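Melanin biosynthesis protein TyrA, putative (Shewanella oneidensis, PDB 2IIZ) binds heme b and is probably a dye-decolorizing (DyP-type) peroxidase, a heme enzyme that would use peroxide to oxidise its substrates. Local coordinates at residues 45-48 with 49-53; 68-71 with 72-75; 138-141 with 142-146; 161-164 with 165-169; 262-265 with 266-269. All coordinates share one frame; numbering follows the deposited sequence.

Interaction 1: 45-48 with 49-53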
# COMPACT_ATOMS: atom_id res chain seq x y z
N ALA A 45 8.42 -21.97 1.58
CA ALA A 45 9.28 -21.90 0.40
C ALA A 45 8.67 -22.61 -0.80
O ALA A 45 8.68 -22.12 -1.93
CB ALA A 45 10.62 -22.52 0.73
N GLN A 46 8.13 -23.79 -0.54
CA GLN A 46 7.51 -24.61 -1.56
C GLN A 46 6.29 -23.93 -2.15
O GLN A 46 6.13 -23.87 -3.36
CB GLN A 46 7.07 -25.91 -0.92
CG GLN A 46 6.54 -26.95 -1.88
CD GLN A 46 6.08 -28.17 -1.14
OE1 GLN A 46 6.64 -29.26 -1.30
NE2 GLN A 46 5.04 -28.01 -0.30
N TYR A 47 5.43 -23.44 -1.26
CA TYR A 47 4.19 -22.77 -1.64
C TYR A 47 4.51 -21.60 -2.55
O TYR A 47 3.92 -21.48 -3.62
CB TYR A 47 3.50 -22.32 -0.34
CG TYR A 47 2.26 -21.46 -0.44
CD1 TYR A 47 1.11 -21.90 -1.10
CD2 TYR A 47 2.23 -20.20 0.16
CE1 TYR A 47 -0.03 -21.08 -1.16
CE2 TYR A 47 1.12 -19.39 0.11
CZ TYR A 47 -0.01 -19.81 -0.55
OH TYR A 47 -1.10 -18.96 -0.57
N ILE A 48 5.45 -20.76 -2.13
CA ILE A 48 5.90 -19.62 -2.92
C ILE A 48 6.37 -19.99 -4.33
O ILE A 48 6.15 -19.25 -5.30
CB ILE A 48 7.04 -18.85 -2.18
CG1 ILE A 48 6.45 -18.10 -1.00
CG2 ILE A 48 7.72 -17.84 -3.12
CD1 ILE A 48 7.49 -17.41 -0.09
N TYR A 49 7.02 -21.14 -4.43
CA TYR A 49 7.48 -21.68 -5.72
C TYR A 49 6.29 -22.08 -6.55
O TYR A 49 6.11 -21.62 -7.67
CB TYR A 49 8.38 -22.89 -5.44
CG TYR A 49 9.14 -23.48 -6.58
CD1 TYR A 49 8.59 -24.47 -7.39
CD2 TYR A 49 10.45 -23.06 -6.85
CE1 TYR A 49 9.32 -25.02 -8.45
CE2 TYR A 49 11.19 -23.61 -7.91
CZ TYR A 49 10.62 -24.59 -8.70
OH TYR A 49 11.37 -25.11 -9.73
N GLU A 50 5.47 -22.95 -5.99
CA GLU A 50 4.25 -23.43 -6.63
C GLU A 50 3.33 -22.31 -7.16
O GLU A 50 2.63 -22.49 -8.17
CB GLU A 50 3.48 -24.33 -5.64
CG GLU A 50 4.23 -25.66 -5.35
CD GLU A 50 3.59 -26.53 -4.25
OE1 GLU A 50 2.80 -26.02 -3.42
OE2 GLU A 50 3.89 -27.74 -4.23
N LEU A 51 3.35 -21.16 -6.48
CA LEU A 51 2.49 -20.01 -6.82
C LEU A 51 2.90 -19.28 -8.10
O LEU A 51 2.09 -18.55 -8.70
CB LEU A 51 2.48 -19.00 -5.67
CG LEU A 51 1.71 -19.40 -4.41
CD1 LEU A 51 1.96 -18.41 -3.32
CD2 LEU A 51 0.25 -19.47 -4.70
N THR A 52 4.16 -19.48 -8.50
CA THR A 52 4.65 -18.99 -9.77
C THR A 52 3.80 -19.54 -10.92
O THR A 52 3.32 -18.80 -11.78
CB THR A 52 6.16 -19.30 -9.92
OG1 THR A 52 6.90 -18.48 -8.99
CG2 THR A 52 6.66 -18.96 -11.33
N ASP A 53 3.60 -20.85 -10.93
CA ASP A 53 2.72 -21.49 -11.90
C ASP A 53 1.22 -21.12 -11.66
O ASP A 53 0.51 -20.75 -12.60
CB ASP A 53 2.91 -23.00 -11.86
CG ASP A 53 4.30 -23.45 -12.34
OD1 ASP A 53 4.79 -22.95 -13.37
OD2 ASP A 53 4.90 -24.31 -11.67
O HOH W 1 2.54 -26.54 -0.58
O HOH W 2 8.32 -18.03 -6.67
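Leu51 drives its CD1 methyl onto the ring of Tyr47, and this is the tight part of the contact. CD1 sits over the centre of one face, 3.7 Å from the ring centroid and 14° off the ring normal, a clear CH-pi contact. CD2 reaches the rim, with Leu51 CD2 3.9 Å from Tyr47 CE1. The phenol can lie under the leucine because its CG stands anti to the backbone N (chi1 174°), while Leu51 CG turns the other way, beside its own N. This is an i to i+4 pairing within helix 34-54, and the backbone keeps helical spacing: Glu50 N bonds Gln46 O at 2.9 Å, almost straight. Helix 112-125 packs against the same side, with Met125 on Tyr47 and Val118 on Leu51. A second i to i+4 pair, Gln46 and Glu50, is looser and lies toward solvent. Their side chains come no closer than 3.6 Å, between Gln46 CG and Glu50 OE2, with amide and carboxylate planes 11° apart. A water joins the two instead, donating to Glu50 OE1 at 2.9 Å and accepting a weak bond from Gln46 NE2. A second water spans Ile48 O and Thr52 OG1.

Interaction 2: 68-71 with 72-75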
# COMPACT_ATOMS: atom_id res chain seq x y z
N ALA A 68 21.41 -13.37 8.77
CA ALA A 68 22.79 -13.81 9.04
C ALA A 68 22.98 -14.22 10.51
O ALA A 68 23.67 -15.21 10.81
CB ALA A 68 23.77 -12.71 8.67
N ASN A 69 22.37 -13.46 11.41
CA ASN A 69 22.53 -13.68 12.86
C ASN A 69 21.62 -14.78 13.44
O ASN A 69 21.69 -15.08 14.63
CB ASN A 69 22.29 -12.35 13.60
CG ASN A 69 23.53 -11.46 13.60
OD1 ASN A 69 24.55 -11.80 13.01
ND2 ASN A 69 23.43 -10.31 14.27
N TYR A 70 20.79 -15.38 12.61
CA TYR A 70 19.90 -16.47 13.04
C TYR A 70 20.18 -17.79 12.34
O TYR A 70 19.67 -18.82 12.75
CB TYR A 70 18.47 -16.06 12.78
CG TYR A 70 17.45 -16.97 13.38
CD1 TYR A 70 17.39 -17.17 14.75
CD2 TYR A 70 16.54 -17.65 12.57
CE1 TYR A 70 16.45 -18.02 15.31
CE2 TYR A 70 15.60 -18.50 13.11
CZ TYR A 70 15.56 -18.68 14.48
OH TYR A 70 14.62 -19.52 15.02
N TRP A 71 20.97 -17.76 11.26
CA TRP A 71 21.29 -18.98 10.52
C TRP A 71 21.64 -20.13 11.46
O TRP A 71 21.11 -21.23 11.32
CB TRP A 71 22.45 -18.77 9.52
CG TRP A 71 22.70 -19.99 8.69
CD1 TRP A 71 23.57 -21.01 8.96
CD2 TRP A 71 22.05 -20.33 7.46
NE1 TRP A 71 23.51 -21.96 7.97
CE2 TRP A 71 22.58 -21.56 7.04
CE3 TRP A 71 21.07 -19.71 6.67
CZ2 TRP A 71 22.16 -22.18 5.86
CZ3 TRP A 71 20.65 -20.33 5.49
CH2 TRP A 71 21.20 -21.55 5.11
N ASP A 72 22.53 -19.87 12.41
CA ASP A 72 23.08 -20.93 13.27
C ASP A 72 22.16 -21.49 14.36
O ASP A 72 22.45 -22.52 14.95
CB ASP A 72 24.40 -20.47 13.87
CG ASP A 72 25.48 -20.34 12.82
OD1 ASP A 72 25.39 -21.05 11.80
OD2 ASP A 72 26.41 -19.54 13.01
N SER A 73 21.06 -20.80 14.64
CA SER A 73 20.01 -21.33 15.49
C SER A 73 19.17 -22.33 14.68
O SER A 73 18.77 -23.37 15.19
CB SER A 73 19.14 -20.19 16.00
OG SER A 73 19.92 -19.24 16.71
N LEU A 74 18.90 -21.98 13.42
CA LEU A 74 18.10 -22.81 12.51
C LEU A 74 18.88 -23.90 11.81
O LEU A 74 18.36 -25.00 11.65
CB LEU A 74 17.48 -21.95 11.42
CG LEU A 74 16.02 -21.49 11.53
CD1 LEU A 74 15.63 -20.82 10.23
CD2 LEU A 74 15.07 -22.64 11.86
N TYR A 75 20.10 -23.59 11.36
CA TYR A 75 20.89 -24.54 10.55
C TYR A 75 22.31 -24.73 11.10
O TYR A 75 23.30 -24.40 10.45
CB TYR A 75 20.90 -24.08 9.09
CG TYR A 75 19.50 -23.98 8.49
CD1 TYR A 75 18.75 -25.12 8.22
CD2 TYR A 75 18.92 -22.75 8.19
CE1 TYR A 75 17.46 -25.02 7.67
CE2 TYR A 75 17.63 -22.65 7.64
CZ TYR A 75 16.92 -23.79 7.39
OH TYR A 75 15.65 -23.69 6.85
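Tyr75 lays its CB over one face of the Trp71 indole, 3.8 Å from the centroid of the five-membered ring and 26° off its normal. Its ring continues over the rim of the indole, where the tyrosine and six-membered ring planes meet obliquely at 43° with centroids 4.8 Å apart. The second pairing joins Tyr70 to two residues on the next turn: Tyr70 CE2 comes within 3.4 Å of Leu74 CG, while Tyr70 CE1 meets Ser73 CB at 3.5 Å. At the indole edge, in its plane, lies Asp72 OD1, 3.4 Å from Trp71 CD1. What sets these positions is the short helix 71-74, whose last backbone bond, Tyr75 N to Trp71 O at 2.6 Å, brings the tyrosine back over the indole. Trp71 CG is anti to the backbone N (chi1 -176°), which carries the ring alongside the turn. Farther out, Ser78 O accepts the hydrogen bond of Trp71 NE1, and Arg79 forms a salt bridge with Asp72. Tyr70 OH is buried without a polar partner in the model. The whole turn follows strand 61-67, touches it through Ile66 and meets helix 34-54, where Glu34, Arg38 and Ile41 receive Tyr70, Tyr75 and Leu74.

Interaction 3: 138-141 with 142-146. With HEM (protoporphyrin IX containing Fe), chain C; EDO (1,2-ethanediol), chain D.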
# COMPACT_ATOMS: atom_id res chain seq x y z
N GLY A 138 6.04 -2.42 -1.97
CA GLY A 138 6.77 -1.78 -3.06
C GLY A 138 5.87 -1.59 -4.27
O GLY A 138 4.86 -2.30 -4.45
N PHE A 139 6.23 -0.63 -5.11
CA PHE A 139 5.49 -0.41 -6.33
C PHE A 139 6.39 0.14 -7.44
O PHE A 139 7.27 0.95 -7.16
CB PHE A 139 4.34 0.54 -6.07
CG PHE A 139 4.77 1.90 -5.60
CD1 PHE A 139 5.07 2.12 -4.26
CD2 PHE A 139 4.86 2.96 -6.49
CE1 PHE A 139 5.47 3.38 -3.82
CE2 PHE A 139 5.25 4.23 -6.04
CZ PHE A 139 5.55 4.44 -4.71
N ARG A 140 6.16 -0.32 -8.67
CA ARG A 140 6.76 0.31 -9.84
C ARG A 140 6.29 1.75 -9.96
O ARG A 140 5.10 2.02 -9.85
CB ARG A 140 6.37 -0.43 -11.11
CG ARG A 140 6.99 0.16 -12.38
CD ARG A 140 6.72 -0.69 -13.61
NE ARG A 140 7.47 -1.94 -13.59
CZ ARG A 140 7.39 -2.90 -14.51
NH1 ARG A 140 6.58 -2.77 -15.55
NH2 ARG A 140 8.13 -4.01 -14.39
N PHE A 141 7.22 2.68 -10.19
CA PHE A 141 6.87 4.08 -10.36
C PHE A 141 7.16 4.46 -11.81
O PHE A 141 8.30 4.42 -12.26
CB PHE A 141 7.66 4.96 -9.39
CG PHE A 141 7.25 6.41 -9.41
CD1 PHE A 141 5.99 6.80 -8.97
CD2 PHE A 141 8.13 7.39 -9.87
CE1 PHE A 141 5.61 8.11 -8.98
CE2 PHE A 141 7.76 8.73 -9.89
CZ PHE A 141 6.49 9.09 -9.44
N MSE A 142 6.12 4.83 -12.53
CA MSE A 142 6.23 5.22 -13.95
C MSE A 142 6.88 4.07 -14.77
O MSE A 142 6.53 2.92 -14.54
CB MSE A 142 6.98 6.57 -14.07
CG MSE A 142 6.33 7.69 -13.25
SE MSE A 142 4.39 7.95 -13.57
CE MSE A 142 3.67 6.80 -12.55
N ASP A 143 7.80 4.38 -15.69
CA ASP A 143 8.53 3.36 -16.47
C ASP A 143 9.75 2.88 -15.71
O ASP A 143 10.89 3.17 -16.09
CB ASP A 143 8.92 3.84 -17.89
CG ASP A 143 9.36 5.30 -17.95
OD1 ASP A 143 8.99 6.09 -17.05
OD2 ASP A 143 10.08 5.65 -18.92
N SER A 144 9.50 2.14 -14.63
CA SER A 144 10.55 1.65 -13.74
C SER A 144 11.51 2.74 -13.25
O SER A 144 12.74 2.61 -13.34
CB SER A 144 11.33 0.53 -14.42
OG SER A 144 10.41 -0.43 -14.91
N ARG A 145 10.93 3.82 -12.71
CA ARG A 145 11.73 4.89 -12.14
C ARG A 145 11.72 4.84 -10.58
O ARG A 145 10.77 4.35 -9.93
CB ARG A 145 11.29 6.26 -12.72
CG ARG A 145 10.94 6.18 -14.23
CD ARG A 145 10.56 7.51 -14.90
NE ARG A 145 11.77 8.21 -15.30
CZ ARG A 145 12.22 8.41 -16.54
NH1 ARG A 145 11.60 7.97 -17.61
NH2 ARG A 145 13.35 9.07 -16.69
N ASP A 146 12.80 5.33 -10.00
CA ASP A 146 12.89 5.60 -8.58
C ASP A 146 12.12 6.88 -8.39
O ASP A 146 11.88 7.60 -9.37
CB ASP A 146 14.36 5.77 -8.17
CG ASP A 146 14.54 6.20 -6.72
OD1 ASP A 146 14.51 5.34 -5.82
OD2 ASP A 146 14.71 7.42 -6.48
CHA HEM C . 22.78 2.26 -10.72
CHB HEM C . 19.51 4.56 -8.04
CHC HEM C . 21.32 2.63 -4.05
CHD HEM C . 24.22 -0.10 -6.73
C1A HEM C . 21.76 3.08 -10.33
C2A HEM C . 20.99 3.94 -11.22
C3A HEM C . 20.09 4.57 -10.45
C4A HEM C . 20.25 4.13 -9.09
CMA HEM C . 19.03 5.60 -10.90
CAA HEM C . 21.21 4.07 -12.75
CBA HEM C . 20.34 3.07 -13.54
CGA HEM C . 20.94 1.68 -13.50
O1A HEM C . 20.38 0.79 -12.79
O2A HEM C . 21.97 1.44 -14.18
C1B HEM C . 19.73 4.25 -6.73
C2B HEM C . 18.99 4.79 -5.62
C3B HEM C . 19.49 4.25 -4.50
C4B HEM C . 20.56 3.36 -4.90
CMB HEM C . 17.83 5.80 -5.78
CAB HEM C . 19.09 4.46 -3.03
CBB HEM C . 18.67 5.64 -2.60
C1C HEM C . 22.27 1.75 -4.44
C2C HEM C . 23.09 0.99 -3.53
C3C HEM C . 23.90 0.22 -4.27
C4C HEM C . 23.60 0.49 -5.66
CMC HEM C . 22.98 1.11 -2.00
CAC HEM C . 24.98 -0.77 -3.80
CBC HEM C . 25.28 -1.01 -2.51
C1D HEM C . 24.09 0.26 -8.04
C2D HEM C . 24.76 -0.40 -9.13
C3D HEM C . 24.31 0.34 -10.38
C4D HEM C . 23.42 1.36 -9.91
CMD HEM C . 25.73 -1.59 -9.03
CAD HEM C . 24.72 0.07 -11.84
CBD HEM C . 25.85 1.02 -12.18
CGD HEM C . 26.54 0.66 -13.48
O1D HEM C . 26.31 1.39 -14.49
O2D HEM C . 27.29 -0.34 -13.49
NA HEM C . 21.28 3.22 -9.04
NB HEM C . 20.69 3.37 -6.26
NC HEM C . 22.59 1.43 -5.74
ND HEM C . 23.31 1.29 -8.53
FE HEM C . 22.08 2.50 -7.38
C1 EDO D . 4.75 -5.80 -15.89
O1 EDO D . 6.03 -5.90 -16.49
C2 EDO D . 3.68 -5.75 -16.98
O2 EDO D . 2.39 -6.06 -16.42
O HOH W 3 9.91 1.83 -10.65
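From Phe141 to Arg145 the chain doubles back in a tight loop after strand 130-139, drawn together by the bond from Arg145 N to Phe141 O at 2.7 Å and 160°, with a water that accepts from Phe141 N and donates to Arg145 O. Phe141 and its neighbour Met142, a selenomethionine in this crystal, pack ring against chain. Met142 CG stands over one face of the phenyl ring, 3.9 Å from the centroid and offset toward the rim. The chain then bends at chi2 (-52°), which keeps the selenium above the same face but higher, 4.8 Å from the centroid, a distant Met-aromatic contact. At the ring edge lies Arg145 O, near the ring plane. The extended first part of Arg140 runs past the turn, its CG 3.5 Å from Met142 O; Ser144 OG then sits over one face of its guanidinium. Arg145 points elsewhere, toward Asp143 in a salt bridge whose two bonds are weak, and its NE bonds Gly149 O. The second subunit closes over the loop: its Asp113 accepts a hydrogen bond from Met142 N and packs on Phe141. At the far end Asp146, a residue of the heme pocket, places OD1 3.4 Å from the heme methyl CMB, and the carboxylate is gripped through OD2 by Thr148 and through OD1 by His188. The chemistry is therefore split along a few residues: apolar packing of Phe141 and Met142, with a backbone hydrogen bond, at the subunit interface, and an acid beside the heme whose two oxygens are both fixed by hydrogen bonds.

Interaction 4: 161-164 with 165-169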
# COMPACT_ATOMS: atom_id res chain seq x y z
N HIS A 161 22.88 -14.06 -17.58
CA HIS A 161 23.88 -13.40 -16.75
C HIS A 161 23.37 -13.17 -15.34
O HIS A 161 24.13 -13.24 -14.39
CB HIS A 161 24.34 -12.08 -17.36
CG HIS A 161 25.65 -11.60 -16.82
ND1 HIS A 161 26.80 -12.36 -16.90
CD2 HIS A 161 25.99 -10.46 -16.19
CE1 HIS A 161 27.80 -11.70 -16.34
NE2 HIS A 161 27.34 -10.54 -15.90
N ARG A 162 22.07 -12.89 -15.19
CA ARG A 162 21.45 -12.75 -13.86
C ARG A 162 21.76 -13.93 -12.96
O ARG A 162 22.16 -13.78 -11.82
CB ARG A 162 19.93 -12.66 -13.98
CG ARG A 162 19.44 -11.52 -14.84
CD ARG A 162 17.97 -11.69 -15.17
NE ARG A 162 17.12 -11.15 -14.12
CZ ARG A 162 16.85 -9.85 -13.96
NH1 ARG A 162 17.37 -8.94 -14.78
NH2 ARG A 162 16.06 -9.46 -12.97
N GLN A 163 21.58 -15.13 -13.49
CA GLN A 163 21.84 -16.31 -12.70
C GLN A 163 23.34 -16.34 -12.31
O GLN A 163 23.69 -16.57 -11.16
CB GLN A 163 21.39 -17.58 -13.46
CG GLN A 163 19.86 -17.90 -13.32
CD GLN A 163 18.94 -16.89 -14.02
OE1 GLN A 163 19.39 -16.13 -14.88
NE2 GLN A 163 17.65 -16.88 -13.65
N GLU A 164 24.19 -16.09 -13.30
CA GLU A 164 25.65 -16.06 -13.13
C GLU A 164 26.07 -15.12 -11.98
O GLU A 164 26.94 -15.46 -11.17
CB GLU A 164 26.29 -15.60 -14.45
CG GLU A 164 27.80 -15.82 -14.56
CD GLU A 164 28.18 -17.19 -15.07
OE1 GLU A 164 27.28 -17.94 -15.51
OE2 GLU A 164 29.39 -17.50 -15.04
N VAL A 165 25.44 -13.95 -11.92
CA VAL A 165 25.78 -12.94 -10.91
C VAL A 165 25.16 -13.27 -9.56
O VAL A 165 25.82 -13.16 -8.54
CB VAL A 165 25.32 -11.52 -11.34
CG1 VAL A 165 25.49 -10.50 -10.20
CG2 VAL A 165 26.10 -11.07 -12.55
N ALA A 166 23.90 -13.68 -9.57
CA ALA A 166 23.11 -13.79 -8.34
C ALA A 166 23.32 -15.06 -7.53
O ALA A 166 23.31 -15.00 -6.30
CB ALA A 166 21.62 -13.63 -8.65
N LEU A 167 23.51 -16.19 -8.21
CA LEU A 167 23.44 -17.50 -7.58
C LEU A 167 24.79 -18.13 -7.25
O LEU A 167 25.72 -18.11 -8.07
CB LEU A 167 22.66 -18.48 -8.47
CG LEU A 167 21.21 -18.11 -8.81
CD1 LEU A 167 20.57 -19.17 -9.72
CD2 LEU A 167 20.37 -17.92 -7.57
N VAL A 168 24.90 -18.69 -6.05
CA VAL A 168 26.08 -19.46 -5.66
C VAL A 168 26.16 -20.67 -6.58
O VAL A 168 25.12 -21.22 -6.99
CB VAL A 168 25.99 -19.96 -4.20
CG2 VAL A 168 25.80 -18.81 -3.22
N GLY A 169 27.40 -21.06 -6.90
CA GLY A 169 27.68 -22.21 -7.77
C GLY A 169 28.55 -23.24 -7.06
O GLY A 169 28.46 -23.42 -5.85
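The His161 imidazole has Val165 CG2 over one face, 3.9 Å from the ring centroid and 29° off the normal, so the methyl lies toward one part of the ring. That part is the NE2 and CD2 side, with Val165 CG2 3.6 Å from His161 NE2. At the ring's polar end, NE2 is hydrogen-bonded to Glu240 on strand 238-249, and this acid probably helps fix the rotation of the imidazole while the methyl covers the face. Two torsions bring the partners together: the imidazole leaves anti to the backbone N (chi1 -161°), and CG2 of Val165 lies beside its own N, back toward the preceding turn. Two residues further on, Gln163 and Leu167 run side by side in the same direction, touching through aliphatic carbons, with Gln163 CG 3.9 Å from Leu167 CD1. Ala166 CB lies 3.2 Å from Arg162 O, as usual in a helix. Three successive i to i+4 bonds hold the turns: Val165 N to His161 O at 2.9 Å, Ala166 N to Arg162 O at 2.8 Å and Leu167 N to Gln163 O at 3.0 Å. Arg162 points away from these partners, and its guanidinium is held by backbone oxygens, chiefly Cys15 O. With Leu167 the chain leaves helical angles. These are the last turns of a short helix, 160-166, seated against strand 238-249 of the large antiparallel sheet; the side chain of Val165 is about 9 Å from the heme at the nearest atoms, so the helix lies near the pocket without touching the cofactor here.

Interaction 5: 262-265 with 266-269. With HEM (protoporphyrin IX containing Fe), chain C.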
# COMPACT_ATOMS: atom_id res chain seq x y z
N CYS A 262 23.30 -11.63 -4.87
CA CYS A 262 24.64 -11.90 -5.37
C CYS A 262 25.18 -13.24 -4.88
O CYS A 262 24.81 -13.71 -3.81
CB CYS A 262 25.56 -10.77 -4.91
SG CYS A 262 27.19 -10.70 -5.71
N ARG A 263 26.05 -13.86 -5.66
CA ARG A 263 26.64 -15.13 -5.26
C ARG A 263 27.72 -14.94 -4.19
O ARG A 263 28.12 -15.91 -3.55
CB ARG A 263 27.23 -15.86 -6.45
CG ARG A 263 28.65 -15.48 -6.80
CD ARG A 263 28.93 -15.78 -8.24
NE ARG A 263 28.98 -17.22 -8.50
CZ ARG A 263 29.18 -17.76 -9.70
NH1 ARG A 263 29.35 -16.98 -10.77
NH2 ARG A 263 29.21 -19.07 -9.83
N THR A 264 28.18 -13.70 -4.02
CA THR A 264 29.14 -13.36 -2.96
C THR A 264 28.70 -12.07 -2.26
O THR A 264 28.20 -11.15 -2.92
CB THR A 264 30.58 -13.23 -3.50
OG1 THR A 264 31.43 -12.73 -2.47
CG2 THR A 264 30.67 -12.28 -4.69
N PRO A 265 28.86 -12.01 -0.93
CA PRO A 265 28.42 -10.81 -0.19
C PRO A 265 29.36 -9.58 -0.24
O PRO A 265 28.96 -8.50 0.18
CB PRO A 265 28.30 -11.32 1.26
CG PRO A 265 29.34 -12.42 1.36
CD PRO A 265 29.46 -13.02 -0.03
N ASP A 266 30.59 -9.73 -0.72
CA ASP A 266 31.50 -8.58 -0.67
C ASP A 266 31.29 -7.60 -1.83
O ASP A 266 31.74 -6.45 -1.78
CB ASP A 266 32.97 -8.99 -0.45
CG ASP A 266 33.40 -10.13 -1.32
OD1 ASP A 266 32.64 -10.43 -2.26
OD2 ASP A 266 34.48 -10.72 -1.06
N HIS A 267 30.59 -8.03 -2.87
CA HIS A 267 30.25 -7.12 -3.97
C HIS A 267 29.44 -5.92 -3.50
O HIS A 267 29.86 -4.78 -3.69
CB HIS A 267 29.51 -7.87 -5.07
CG HIS A 267 30.40 -8.74 -5.90
ND1 HIS A 267 30.01 -9.26 -7.11
CD2 HIS A 267 31.67 -9.16 -5.69
CE1 HIS A 267 31.00 -9.98 -7.61
NE2 HIS A 267 32.02 -9.94 -6.77
N PHE A 268 28.29 -6.17 -2.88
CA PHE A 268 27.49 -5.08 -2.27
C PHE A 268 28.35 -4.24 -1.30
O PHE A 268 28.24 -3.03 -1.28
CB PHE A 268 26.29 -5.66 -1.53
CG PHE A 268 25.65 -4.70 -0.53
CD1 PHE A 268 24.71 -3.78 -0.94
CD2 PHE A 268 25.99 -4.75 0.82
CE1 PHE A 268 24.12 -2.91 -0.02
CE2 PHE A 268 25.40 -3.88 1.73
CZ PHE A 268 24.47 -2.97 1.30
N GLU A 269 29.19 -4.89 -0.50
CA GLU A 269 29.97 -4.19 0.52
C GLU A 269 30.96 -3.21 -0.09
O GLU A 269 30.99 -2.02 0.26
CB GLU A 269 30.71 -5.16 1.44
CG GLU A 269 31.26 -4.48 2.69
CD GLU A 269 32.12 -5.41 3.56
OE1 GLU A 269 31.72 -6.57 3.78
OE2 GLU A 269 33.19 -4.96 4.03
CHA HEM C . 22.78 2.26 -10.72
CHB HEM C . 19.51 4.56 -8.04
CHC HEM C . 21.32 2.63 -4.05
CHD HEM C . 24.22 -0.10 -6.73
C1A HEM C . 21.76 3.08 -10.33
C2A HEM C . 20.99 3.94 -11.22
C3A HEM C . 20.09 4.57 -10.45
C4A HEM C . 20.25 4.13 -9.09
CMA HEM C . 19.03 5.60 -10.90
CAA HEM C . 21.21 4.07 -12.75
CBA HEM C . 20.34 3.07 -13.54
CGA HEM C . 20.94 1.68 -13.50
O1A HEM C . 20.38 0.79 -12.79
O2A HEM C . 21.97 1.44 -14.18
C1B HEM C . 19.73 4.25 -6.73
C2B HEM C . 18.99 4.79 -5.62
C3B HEM C . 19.49 4.25 -4.50
C4B HEM C . 20.56 3.36 -4.90
CMB HEM C . 17.83 5.80 -5.78
CAB HEM C . 19.09 4.46 -3.03
CBB HEM C . 18.67 5.64 -2.60
C1C HEM C . 22.27 1.75 -4.44
C2C HEM C . 23.09 0.99 -3.53
C3C HEM C . 23.90 0.22 -4.27
C4C HEM C . 23.60 0.49 -5.66
CMC HEM C . 22.98 1.11 -2.00
CAC HEM C . 24.98 -0.77 -3.80
CBC HEM C . 25.28 -1.01 -2.51
C1D HEM C . 24.09 0.26 -8.04
C2D HEM C . 24.76 -0.40 -9.13
C3D HEM C . 24.31 0.34 -10.38
C4D HEM C . 23.42 1.36 -9.91
CMD HEM C . 25.73 -1.59 -9.03
CAD HEM C . 24.72 0.07 -11.84
CBD HEM C . 25.85 1.02 -12.18
CGD HEM C . 26.54 0.66 -13.48
O1D HEM C . 26.31 1.39 -14.49
O2D HEM C . 27.29 -0.34 -13.49
NA HEM C . 21.28 3.22 -9.04
NB HEM C . 20.69 3.37 -6.26
NC HEM C . 22.59 1.43 -5.74
ND HEM C . 23.31 1.29 -8.53
FE HEM C . 22.08 2.50 -7.38
O HOH W 4 26.98 -8.89 -2.68
O HOH W 5 28.86 -8.35 3.34
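The start of helix 266-276, where strand 254-262 ends and a short loop turns into the helix that flanks the heme, is organised by Thr264 and His267. The methyl CG2 of Thr264 sits over one face of the imidazole, 3.5 Å from the ring centroid and 15° off its normal, a close CH-pi contact with the two side chains crossing at about a right angle. With Thr264 OG1 anti to the backbone N (chi1 173°), the hydroxyl is sent off to Asp266, to whose OD1 it donates at 2.6 Å, meeting the carboxylate from 48° out of its plane. Cys262 approaches the same imidazole obliquely, its SG 3.5 Å from His267 ND1, and also accepts a bond from Thr264 N. The hydrogen bond of His267 ND1 is made with Glu240 O, which ties the helix start to strand 238-249. A water links Thr264 O, to which it donates at 2.6 Å, with Phe268 N. Phe268 itself turns to the heme, its CD1 3.2 Å from the vinyl carbon CBC, and it stacks on His182 and packs on Phe258. Chemically, the hydroxyl bond and the bridging water satisfy polar groups in the first turn, including the Phe268 N-H that the loop does not reach directly, while the ring of Phe268 gives the heme vinyl group an apolar neighbour.

How the interactions relate
Two of the five contacts touch the heme. Interactions 3 and 5 lie on opposite sides of the chain's centre, centres about 25 Å apart, and reach it through Asp146 and Phe268. Interaction 4 stands closest to interaction 5, with centres about 11 Å apart, and the two meet directly: Val165 O probably accepts a hydrogen bond from Arg263 N at 3.0 Å, joining helix 160-166 to the loop that follows strand 254-262. Glu240 adds a further connection, its carboxylate bonded to His161 NE2 and its backbone O to His267 ND1. Interactions 1 and 2 are remote from the annotated heme sites; their nearest atoms are about 8 Å apart, and helix 34-54 carries the first and packs on the second.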